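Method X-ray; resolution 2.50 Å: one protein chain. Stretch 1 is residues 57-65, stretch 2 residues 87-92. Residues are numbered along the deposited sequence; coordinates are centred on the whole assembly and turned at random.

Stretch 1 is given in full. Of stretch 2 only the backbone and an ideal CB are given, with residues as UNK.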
# COMPACT_ATOMS: atom_id res chain seq x y z
N LYS A 57 16.06 12.45 4.33
CA LYS A 57 15.39 13.70 4.65
C LYS A 57 14.10 13.38 5.45
O LYS A 57 13.69 14.17 6.31
CB LYS A 57 15.03 14.46 3.35
CG LYS A 57 13.76 15.31 3.40
CD LYS A 57 12.58 14.62 2.71
CE LYS A 57 11.56 14.10 3.70
NZ LYS A 57 10.18 13.92 3.14
N MSE A 58 13.51 12.20 5.19
CA MSE A 58 12.23 11.77 5.81
C MSE A 58 12.38 11.16 7.20
O MSE A 58 11.55 11.39 8.08
CB MSE A 58 11.49 10.84 4.83
CG MSE A 58 10.37 10.02 5.45
SE MSE A 58 8.56 10.77 5.37
CE MSE A 58 9.06 12.60 5.80
N THR A 59 13.41 10.33 7.37
CA THR A 59 13.76 9.83 8.71
C THR A 59 14.01 11.15 9.49
O THR A 59 13.43 11.38 10.55
CB THR A 59 15.09 9.04 8.67
OG1 THR A 59 15.11 8.21 7.51
CG2 THR A 59 15.21 8.17 9.92
N GLY A 60 14.88 12.01 8.93
CA GLY A 60 15.16 13.31 9.51
C GLY A 60 13.97 14.17 9.93
O GLY A 60 13.89 14.54 11.10
N VAL A 61 13.03 14.46 9.03
CA VAL A 61 11.93 15.34 9.42
C VAL A 61 10.99 14.79 10.48
O VAL A 61 10.97 15.27 11.62
CB VAL A 61 11.09 15.84 8.18
CG1 VAL A 61 12.03 16.38 7.10
CG2 VAL A 61 10.21 14.73 7.64
N SER A 62 10.26 13.74 10.11
CA SER A 62 9.24 13.11 10.95
C SER A 62 9.77 11.96 11.77
O SER A 62 9.13 11.55 12.73
CB SER A 62 8.15 12.54 10.04
OG SER A 62 8.57 11.30 9.47
N GLY A 63 10.92 11.44 11.36
CA GLY A 63 11.51 10.29 12.04
C GLY A 63 11.30 8.95 11.34
O GLY A 63 11.70 7.92 11.88
N ILE A 64 10.68 8.94 10.14
CA ILE A 64 10.42 7.68 9.43
C ILE A 64 10.03 7.80 7.95
O ILE A 64 9.15 8.58 7.58
CB ILE A 64 9.33 6.81 10.20
CG1 ILE A 64 9.39 5.35 9.73
CG2 ILE A 64 7.92 7.35 9.99
CD1 ILE A 64 8.26 4.48 10.27
N GLY A 65 10.70 6.99 7.13
CA GLY A 65 10.47 6.94 5.69
C GLY A 65 9.93 5.62 5.15
O GLY A 65 9.82 4.62 5.87
N UNK A 87 -2.60 4.12 12.18
CA UNK A 87 -1.69 4.87 11.34
C UNK A 87 -0.31 4.85 11.97
O UNK A 87 -0.17 4.59 13.15
CB UNK A 87 -2.18 6.30 11.14
N UNK A 88 0.73 5.03 11.16
CA UNK A 88 2.07 5.04 11.71
C UNK A 88 2.55 6.48 11.92
O UNK A 88 2.62 7.29 10.99
CB UNK A 88 3.03 4.28 10.79
N UNK A 89 2.83 6.78 13.18
CA UNK A 89 3.31 8.09 13.61
C UNK A 89 4.45 8.56 12.72
O UNK A 89 5.48 7.89 12.63
CB UNK A 89 3.76 8.05 15.07
N UNK A 90 4.26 9.70 12.07
CA UNK A 90 5.29 10.28 11.22
C UNK A 90 5.16 9.92 9.76
O UNK A 90 5.98 10.31 8.92
CB UNK A 90 6.67 9.85 11.72
N UNK A 91 4.11 9.16 9.46
CA UNK A 91 3.82 8.70 8.10
C UNK A 91 2.32 8.49 8.05
O UNK A 91 1.84 7.43 7.64
CB UNK A 91 4.59 7.43 7.74
N UNK A 92 1.59 9.52 8.47
CA UNK A 92 0.14 9.47 8.53
C UNK A 92 -0.50 9.47 7.16
O UNK A 92 -1.54 8.86 6.94
CB UNK A 92 -0.39 10.65 9.34

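Stretch 1 ends a helix at Ser62, turns through Gly63 and continues into Ile64. Ser62 and Ile64 are the residues that chiefly meet stretch 2.

Position 87 lies far from stretch 1. Nothing of stretch 1 comes within 5.5 Å of its ideal CB, and phi/psi of -68/155 suits almost any residue. The deposited residue is Val87.

At position 88 the CA-to-CB bond points toward stretch 1. The ideal CB is 5.3 Å from Ile64 CD1, the methyl end of an extended side chain with chi1 and chi2 both t. One further carbon is enough to reach contact distance; a longer side chain must run past the methyl rather than straight at it. The neighbour is apolar, so valine, leucine, isoleucine or methionine would suit, and the extended backbone, -98/119, is comfortable for a branched residue. The deposited residue is Ile88. Its CG2 reaches to 3.9 Å from Ile64 CD1, an apolar contact.

Position 89 has its CB directed sideways, with no atom of stretch 1 within 5.5 Å. Phi/psi of -49/121 fits the second residue of a type II turn. Many residues would serve, polar ones included. The deposited residue is Thr89. Its side chain stays 6.4 Å or more from stretch 1, but its backbone O lies 3.6 Å from Ile64 CG2.

Position 90 is the most restricted. Phi is positive, 95/2, and a CB would jam against the carbonyl O of the residue before. That alone calls for glycine. Stretch 1 adds to the case: the ideal CB would point toward it, 3.2 Å from Ser62 O and 3.3 Å from Ile64 CG2. The deposited residue is Gly90. Its O accepts a hydrogen bond from Ser62 OG at 2.8 Å. The same OG accepts a hydrogen bond from Ile64 N at 3.2 Å, so the serine hydroxyl ties the end of its own helix to the turn in stretch 2.

Position 91 closes the turn: its N donates to the O of position 88 at 2.8 Å. The CA-to-CB bond points toward stretch 1, and the ideal CB is 4.0 Å from Ile64 CG2. A small apolar side chain fits this distance. As the position is an N-cap, serine or threonine would also be reasonable. The deposited residue is Ala91, whose CB packs on Ile64 CG2 at 4.0 Å.

Position 92 begins a helix, at -71/-33, and is out of reach of stretch 1. Many residues would suit. The deposited residue is Thr92.

Stretch 2, residues 87-92: VITGAT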
# COMPACT_ATOMS: atom_id res chain seq x y z
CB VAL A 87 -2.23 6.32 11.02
CG1 VAL A 87 -3.72 6.25 10.70
CG2 VAL A 87 -1.95 7.29 12.13
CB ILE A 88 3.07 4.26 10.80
CG1 ILE A 88 2.77 2.76 10.85
CG2 ILE A 88 4.51 4.51 11.25
CD1 ILE A 88 3.26 2.00 9.62
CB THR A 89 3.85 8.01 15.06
OG1 THR A 89 3.05 7.10 15.82
CG2 THR A 89 3.86 9.39 15.71
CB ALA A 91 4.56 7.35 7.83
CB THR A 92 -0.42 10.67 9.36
OG1 THR A 92 -0.05 10.51 10.74
CG2 THR A 92 -1.94 10.75 9.26
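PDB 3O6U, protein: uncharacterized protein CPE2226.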